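Local structure of DUF192 domain-containing protein (Novosphingobium aromaticivorans, 3M7A) at residues A[7-13]-A[33-37]; A[24-30]-A[136-140]; A[61-67]-A[116-122]. The protein is of unknown function but belongs to the DUF192 (COG1430) family and probably acts outside the cytoplasm, perhaps as a lipoprotein. One frame throughout, in Å; residues are numbered along the deposited sequence.

Contact 1 (A[7-13]-A[33-37])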
# COMPACT_ATOMS: atom_id res chain seq x y z
N ALA A 7 8.75 13.98 3.13
CA ALA A 7 8.11 12.75 3.61
C ALA A 7 8.99 11.52 3.51
O ALA A 7 8.88 10.60 4.30
CB ALA A 7 6.82 12.50 2.86
N GLU A 8 9.88 11.51 2.51
CA GLU A 8 10.77 10.39 2.35
C GLU A 8 11.85 10.36 3.44
O GLU A 8 12.24 9.28 3.93
CB GLU A 8 11.43 10.37 0.96
CG GLU A 8 12.32 9.14 0.80
CD GLU A 8 12.88 8.92 -0.57
OE1 GLU A 8 12.41 9.52 -1.57
OE2 GLU A 8 13.79 8.10 -0.64
N ALA A 9 12.37 11.55 3.75
CA ALA A 9 13.49 11.71 4.67
C ALA A 9 13.07 11.71 6.14
O ALA A 9 13.87 11.37 7.01
CB ALA A 9 14.25 13.00 4.36
N ALA A 10 11.81 12.05 6.42
CA ALA A 10 11.34 12.15 7.79
C ALA A 10 11.40 10.80 8.51
O ALA A 10 11.07 9.76 7.94
CB ALA A 10 9.94 12.70 7.83
N ALA A 11 11.80 10.84 9.78
CA ALA A 11 11.90 9.66 10.63
C ALA A 11 10.56 8.93 10.75
O ALA A 11 9.49 9.54 10.61
CB ALA A 11 12.37 10.05 12.01
N PRO A 12 10.60 7.63 11.02
CA PRO A 12 9.35 6.95 11.31
C PRO A 12 8.58 7.62 12.46
O PRO A 12 9.18 8.25 13.36
CB PRO A 12 9.79 5.54 11.69
CG PRO A 12 11.08 5.36 10.94
CD PRO A 12 11.75 6.69 11.05
N ALA A 13 7.26 7.49 12.43
CA ALA A 13 6.38 8.07 13.43
C ALA A 13 5.39 7.01 13.86
O ALA A 13 5.53 5.84 13.52
CB ALA A 13 5.68 9.29 12.85
N ARG A 33 9.28 9.00 -9.11
CA ARG A 33 9.38 8.50 -7.75
C ARG A 33 8.26 9.10 -6.94
O ARG A 33 8.12 10.32 -6.88
CB ARG A 33 10.75 8.83 -7.14
CG ARG A 33 10.96 8.34 -5.70
CD ARG A 33 12.36 8.66 -5.27
NE ARG A 33 12.83 8.03 -4.04
CZ ARG A 33 13.38 6.82 -3.95
NH1 ARG A 33 13.41 6.02 -5.01
NH2 ARG A 33 13.93 6.42 -2.81
N HIS A 34 7.49 8.21 -6.30
CA HIS A 34 6.34 8.58 -5.46
C HIS A 34 6.62 8.14 -4.04
O HIS A 34 7.27 7.11 -3.83
CB HIS A 34 5.08 7.88 -5.96
CG HIS A 34 4.86 8.06 -7.42
ND1 HIS A 34 4.32 9.20 -7.96
CD2 HIS A 34 5.18 7.26 -8.46
CE1 HIS A 34 4.29 9.09 -9.27
NE2 HIS A 34 4.80 7.91 -9.61
N VAL A 35 6.11 8.90 -3.08
CA VAL A 35 6.41 8.68 -1.67
C VAL A 35 5.11 8.67 -0.86
O VAL A 35 4.30 9.57 -1.00
CB VAL A 35 7.33 9.81 -1.09
CG1 VAL A 35 7.68 9.51 0.36
CG2 VAL A 35 8.58 9.96 -1.93
N PHE A 36 4.94 7.64 -0.03
CA PHE A 36 3.77 7.48 0.83
C PHE A 36 4.22 7.28 2.27
O PHE A 36 4.96 6.35 2.53
CB PHE A 36 2.90 6.32 0.36
CG PHE A 36 2.49 6.44 -1.07
CD1 PHE A 36 1.39 7.21 -1.42
CD2 PHE A 36 3.21 5.84 -2.09
CE1 PHE A 36 1.00 7.36 -2.74
CE2 PHE A 36 2.85 5.99 -3.42
CZ PHE A 36 1.74 6.73 -3.75
N ARG A 37 3.71 8.08 3.19
CA ARG A 37 3.89 7.83 4.61
C ARG A 37 2.88 6.75 5.00
O ARG A 37 1.68 7.01 5.01
CB ARG A 37 3.64 9.10 5.43
CG ARG A 37 4.50 10.28 5.15
CD ARG A 37 5.88 10.09 5.57
NE ARG A 37 6.02 9.84 7.01
CZ ARG A 37 7.19 9.64 7.62
NH1 ARG A 37 8.33 9.63 6.91
NH2 ARG A 37 7.21 9.39 8.94

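Contact 2 (A[24-30]-A[136-140])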
# COMPACT_ATOMS: atom_id res chain seq x y z
N PRO A 24 8.26 5.68 5.68
CA PRO A 24 8.23 6.13 4.28
C PRO A 24 8.36 4.95 3.31
O PRO A 24 9.21 4.08 3.50
CB PRO A 24 9.44 7.05 4.17
CG PRO A 24 10.36 6.55 5.22
CD PRO A 24 9.49 6.12 6.35
N VAL A 25 7.50 4.92 2.29
CA VAL A 25 7.53 3.89 1.24
C VAL A 25 7.63 4.63 -0.08
O VAL A 25 6.90 5.58 -0.30
CB VAL A 25 6.25 3.01 1.26
CG1 VAL A 25 6.27 2.01 0.11
CG2 VAL A 25 6.09 2.33 2.61
N THR A 26 8.52 4.16 -0.96
CA THR A 26 8.70 4.77 -2.27
C THR A 26 8.33 3.79 -3.35
O THR A 26 8.48 2.58 -3.18
CB THR A 26 10.15 5.29 -2.48
OG1 THR A 26 11.08 4.21 -2.40
CG2 THR A 26 10.48 6.37 -1.44
N VAL A 27 7.82 4.34 -4.43
CA VAL A 27 7.47 3.58 -5.61
C VAL A 27 8.12 4.32 -6.78
O VAL A 27 7.82 5.49 -7.02
CB VAL A 27 5.94 3.44 -5.85
CG1 VAL A 27 5.67 2.56 -7.03
CG2 VAL A 27 5.25 2.89 -4.59
N THR A 28 9.00 3.62 -7.52
CA THR A 28 9.84 4.26 -8.53
C THR A 28 9.79 3.48 -9.83
O THR A 28 9.93 2.25 -9.86
CB THR A 28 11.29 4.41 -8.03
OG1 THR A 28 11.27 5.06 -6.76
CG2 THR A 28 12.13 5.21 -9.01
N GLY A 29 9.56 4.21 -10.92
CA GLY A 29 9.50 3.62 -12.24
C GLY A 29 9.56 4.70 -13.31
O GLY A 29 10.04 5.82 -13.04
N THR A 30 9.03 4.40 -14.49
CA THR A 30 9.06 5.36 -15.60
C THR A 30 8.35 6.66 -15.26
O THR A 30 8.75 7.72 -15.70
CB THR A 30 8.44 4.74 -16.86
OG1 THR A 30 9.14 3.54 -17.16
CG2 THR A 30 8.54 5.69 -18.03
N ASP A 136 7.32 -1.56 -11.33
CA ASP A 136 7.93 -0.48 -10.56
C ASP A 136 8.49 -1.04 -9.26
O ASP A 136 8.01 -2.02 -8.71
CB ASP A 136 6.92 0.60 -10.25
CG ASP A 136 6.53 1.41 -11.46
OD1 ASP A 136 7.08 1.19 -12.57
OD2 ASP A 136 5.65 2.26 -11.29
N LYS A 137 9.56 -0.40 -8.80
CA LYS A 137 10.30 -0.84 -7.61
C LYS A 137 9.70 -0.15 -6.39
O LYS A 137 9.61 1.09 -6.31
CB LYS A 137 11.79 -0.52 -7.74
CG LYS A 137 12.69 -1.18 -6.68
CD LYS A 137 13.04 -2.63 -7.09
CE LYS A 137 14.20 -3.23 -6.32
NZ LYS A 137 14.46 -4.66 -6.71
N VAL A 138 9.34 -0.95 -5.40
CA VAL A 138 8.81 -0.45 -4.12
C VAL A 138 9.84 -0.68 -3.04
O VAL A 138 10.39 -1.79 -2.93
CB VAL A 138 7.48 -1.15 -3.77
CG1 VAL A 138 6.88 -0.60 -2.47
CG2 VAL A 138 6.49 -1.08 -4.96
N GLU A 139 10.14 0.36 -2.25
CA GLU A 139 11.13 0.25 -1.19
C GLU A 139 10.59 0.81 0.11
O GLU A 139 9.81 1.76 0.14
CB GLU A 139 12.40 1.02 -1.57
CG GLU A 139 13.15 0.47 -2.76
CD GLU A 139 13.94 -0.79 -2.46
OE1 GLU A 139 14.00 -1.22 -1.28
OE2 GLU A 139 14.53 -1.35 -3.42
N TRP A 140 11.01 0.16 1.18
CA TRP A 140 10.68 0.54 2.54
C TRP A 140 11.85 0.18 3.44
O TRP A 140 12.78 -0.54 2.97
CB TRP A 140 9.41 -0.19 3.03
CG TRP A 140 9.54 -1.70 2.94
CD1 TRP A 140 10.02 -2.55 3.91
CD2 TRP A 140 9.24 -2.54 1.82
NE1 TRP A 140 10.02 -3.83 3.46
CE2 TRP A 140 9.55 -3.87 2.18
CE3 TRP A 140 8.72 -2.31 0.55
CZ2 TRP A 140 9.37 -4.94 1.31
CZ3 TRP A 140 8.54 -3.38 -0.32
CH2 TRP A 140 8.85 -4.67 0.07
OXT TRP A 140 11.85 0.57 4.62
O HOH W 1 10.83 2.92 5.38
O HOH W 2 11.17 2.97 -4.89

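Contact 3 (A[61-67]-A[116-122])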
# COMPACT_ATOMS: atom_id res chain seq x y z
N GLU A 61 -0.36 9.44 1.95
CA GLU A 61 -0.40 8.37 2.96
C GLU A 61 -0.73 7.03 2.32
O GLU A 61 -1.20 6.95 1.20
CB GLU A 61 -1.44 8.72 4.04
CG GLU A 61 -1.16 10.01 4.77
CD GLU A 61 -2.20 10.33 5.81
OE1 GLU A 61 -3.41 10.12 5.56
OE2 GLU A 61 -1.82 10.80 6.90
N GLY A 62 -0.49 5.97 3.07
CA GLY A 62 -0.88 4.64 2.65
C GLY A 62 -0.83 3.69 3.82
O GLY A 62 -0.64 4.09 4.97
N MSE A 63 -1.00 2.41 3.52
CA MSE A 63 -0.73 1.35 4.48
C MSE A 63 0.12 0.31 3.75
O MSE A 63 -0.23 -0.11 2.64
CB MSE A 63 -1.98 0.71 5.04
CG MSE A 63 -1.71 -0.38 6.09
SE MSE A 63 -3.24 -1.03 7.02
CE MSE A 63 -3.39 0.41 8.33
N ILE A 64 1.22 -0.10 4.37
CA ILE A 64 2.12 -1.11 3.84
C ILE A 64 1.98 -2.37 4.71
O ILE A 64 2.05 -2.30 5.94
CB ILE A 64 3.59 -0.57 3.74
CG1 ILE A 64 4.54 -1.59 3.08
CG2 ILE A 64 4.15 -0.16 5.09
CD1 ILE A 64 4.42 -1.67 1.59
N PHE A 65 1.77 -3.50 4.04
CA PHE A 65 1.56 -4.80 4.64
C PHE A 65 2.81 -5.61 4.33
O PHE A 65 3.10 -5.86 3.16
CB PHE A 65 0.35 -5.48 4.02
CG PHE A 65 -0.98 -4.74 4.17
CD1 PHE A 65 -1.22 -3.55 3.52
CD2 PHE A 65 -2.02 -5.30 4.91
CE1 PHE A 65 -2.44 -2.92 3.66
CE2 PHE A 65 -3.24 -4.67 5.04
CZ PHE A 65 -3.46 -3.48 4.41
N LEU A 66 3.59 -5.99 5.34
CA LEU A 66 4.88 -6.66 5.15
C LEU A 66 4.71 -8.10 5.56
O LEU A 66 4.27 -8.40 6.68
CB LEU A 66 6.01 -6.00 5.94
CG LEU A 66 6.39 -4.60 5.50
CD1 LEU A 66 7.59 -4.13 6.36
CD2 LEU A 66 6.65 -4.51 3.98
N ARG A 67 5.05 -9.00 4.65
CA ARG A 67 4.67 -10.39 4.79
C ARG A 67 5.84 -11.32 4.85
O ARG A 67 6.72 -11.30 4.02
CB ARG A 67 3.79 -10.81 3.63
CG ARG A 67 2.54 -9.97 3.57
CD ARG A 67 1.76 -10.19 2.32
NE ARG A 67 1.30 -11.56 2.12
CZ ARG A 67 0.25 -12.10 2.73
NH1 ARG A 67 -0.45 -11.43 3.63
NH2 ARG A 67 -0.12 -13.33 2.44
N THR A 116 3.54 -12.95 -2.31
CA THR A 116 3.42 -11.52 -2.06
C THR A 116 4.30 -11.13 -0.87
O THR A 116 4.02 -11.52 0.28
CB THR A 116 1.97 -11.16 -1.74
OG1 THR A 116 1.11 -11.69 -2.75
CG2 THR A 116 1.78 -9.66 -1.64
N LEU A 117 5.38 -10.40 -1.14
CA LEU A 117 6.28 -9.88 -0.11
C LEU A 117 5.66 -8.70 0.63
O LEU A 117 5.87 -8.54 1.83
CB LEU A 117 7.61 -9.50 -0.78
CG LEU A 117 8.65 -8.90 0.18
CD1 LEU A 117 9.09 -9.92 1.24
CD2 LEU A 117 9.86 -8.42 -0.62
N ALA A 118 4.96 -7.83 -0.09
CA ALA A 118 4.36 -6.64 0.51
C ALA A 118 3.13 -6.24 -0.28
O ALA A 118 2.98 -6.60 -1.44
CB ALA A 118 5.38 -5.49 0.56
N VAL A 119 2.27 -5.45 0.34
CA VAL A 119 1.15 -4.82 -0.30
C VAL A 119 1.12 -3.36 0.15
O VAL A 119 1.32 -3.07 1.31
CB VAL A 119 -0.18 -5.49 0.08
CG1 VAL A 119 -1.36 -4.85 -0.65
CG2 VAL A 119 -0.12 -7.01 -0.24
N LEU A 120 0.89 -2.46 -0.81
CA LEU A 120 0.76 -1.04 -0.52
C LEU A 120 -0.64 -0.63 -0.93
O LEU A 120 -1.05 -0.81 -2.09
CB LEU A 120 1.81 -0.24 -1.28
CG LEU A 120 1.67 1.27 -1.13
CD1 LEU A 120 1.96 1.74 0.31
CD2 LEU A 120 2.62 1.99 -2.10
N GLU A 121 -1.40 -0.10 0.03
CA GLU A 121 -2.72 0.47 -0.25
C GLU A 121 -2.66 2.00 -0.23
O GLU A 121 -2.12 2.58 0.70
CB GLU A 121 -3.76 0.00 0.78
CG GLU A 121 -4.06 -1.48 0.67
CD GLU A 121 -5.06 -2.01 1.66
OE1 GLU A 121 -5.46 -1.32 2.60
OE2 GLU A 121 -5.43 -3.19 1.49
N ILE A 122 -3.20 2.60 -1.28
CA ILE A 122 -3.30 4.04 -1.43
C ILE A 122 -4.71 4.37 -1.93
O ILE A 122 -5.50 3.49 -2.24
CB ILE A 122 -2.23 4.57 -2.41
CG1 ILE A 122 -2.44 4.06 -3.84
CG2 ILE A 122 -0.83 4.24 -1.87
CD1 ILE A 122 -1.41 4.63 -4.84

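Contact 1 (A[7-13]-A[33-37])
Arg37 buries more surface than any other residue, followed by Glu8 and Ala7. The Arg37 side chain leaves strand 32-41 and ends where helix 6-9 gives way to loop. There Arg37 NH1 donates hydrogen bonds to Ala7 O (2.8 Å) and to Ala10 O (2.9 Å), and Arg37 NH2 donates one to Ala11 O (2.8 Å). All three carbonyls lie near the guanidinium plane. Ala10 is the first residue to leave helical geometry, so Arg37 gathers carbonyls from the helix end and the turn after it. Glu8 makes a two-pronged salt bridge with Arg33: NE to OE1 is 2.9 Å and NH2 to OE2 is 2.7 Å. Ala7 CB packs at 4.0 Å on CG1 of Val35, which sits between the two arginines on the strand, and at 3.7 Å on Arg37 CD. The N-terminal helix is held on the strand's surface mainly by hydrogen bonds and a salt bridge. Most end on backbone oxygens, so they depend on chain path more than on alanine side chains.

Contact 2 (A[24-30]-A[136-140])
Strands 24-29 and 137-139 run antiparallel, with their axes 4.7 Å apart at closest approach. Four backbone hydrogen bonds join them. Thr26 N to Glu139 O, Glu139 N to Thr26 O, Thr28 N to Lys137 O and Lys137 N to Thr28 O are each 2.9 Å. On one face three valines interlock. Val138 fits between Val25 and Val27: its CG1 lies 3.7 Å from Val25 CG1, and its CG2 lies 4.2 Å from Val27 CG2. Farther along, Val25 CG2 meets Trp140 CB at 4.2 Å. The other face carries Thr26, Thr28, Lys137 and Glu139. Thr26 OG1 rests 3.6 Å from Glu139 CB. A water fills the hollow between the threonines, 2.8 Å from Thr26 OG1, Thr28 OG1 and Lys137 O. A second water bridges Pro24 O and the terminal Trp140 OXT, 2.7 Å from each. At the far end, Gly29 leaves room for Asp136: its CA is 3.4 Å from Asp136 OD1, and a CB would clash there. Asp136 OD2 is hydrogen-bonded to Lys133 N. Strand 21-29 also pairs with strand 32-41, so it lies between that strand and the C-terminal one. Val27 faces Leu120 of strand 118-123. Beyond the C-terminal strand, Arg93 forms a salt bridge with Glu139 and a cation-pi contact with Trp140.

Contact 3 (A[61-67]-A[116-122])
Five backbone hydrogen bonds join the strands. Met63, a selenomethionine, pairs with Glu121 through N to O (3.0 Å) and O to N (2.9 Å). Phe65 likewise pairs with Val119, N to O at 2.8 Å and O to N at 3.0 Å. Just past the ladder, Arg67 N adds one to Leu117 O at 3.0 Å. A classic beta bulge places Leu117 and Ala118 opposite Val89. Apolar contacts lie on both faces. On one, Ile64 CD1 is 4.1 Å from both Ala118 CB and Leu120 CB, and Leu66 CD2 is 3.8 Å from Ala118 CB. On the other, Phe65 CB packs on Val119 CB at 4.0 Å, and the Phe65 ring meets Phe75 edge-to-face. Phe65 CE1 lies 3.4 Å from the carboxylate carbon Glu121 CD. Arg67 NE makes a weak hydrogen bond to Thr116 O (3.3 Å); its NH1 and NH2 hydrogen-bond to Gln47 OE1 and Asp71 O. Backbone hydrogen bonds fix the register of a buried sheet centre, and largely apolar side chains pack both faces.

How the contacts relate
From the N terminus, helix 6-9 comes first. Contact 1 closes a short loop by bringing segment 7-13 onto strand 32-41. Strand 21-29 lies within that loop and opens contact 2, which closes only at the C terminus. Contacts 1 and 2 therefore cross. Contact 3 opens after contact 1 has closed, and it lies wholly within the long span of contact 2. All three reach the same mixed sheet. Strand 32-41 pairs with strand 21-29 on one edge and with strand 61-66 on the other, so it links contacts 1, 2 and 3. Trp140 also packs on Leu66 and Ala118, which brings the C terminus against contact 3.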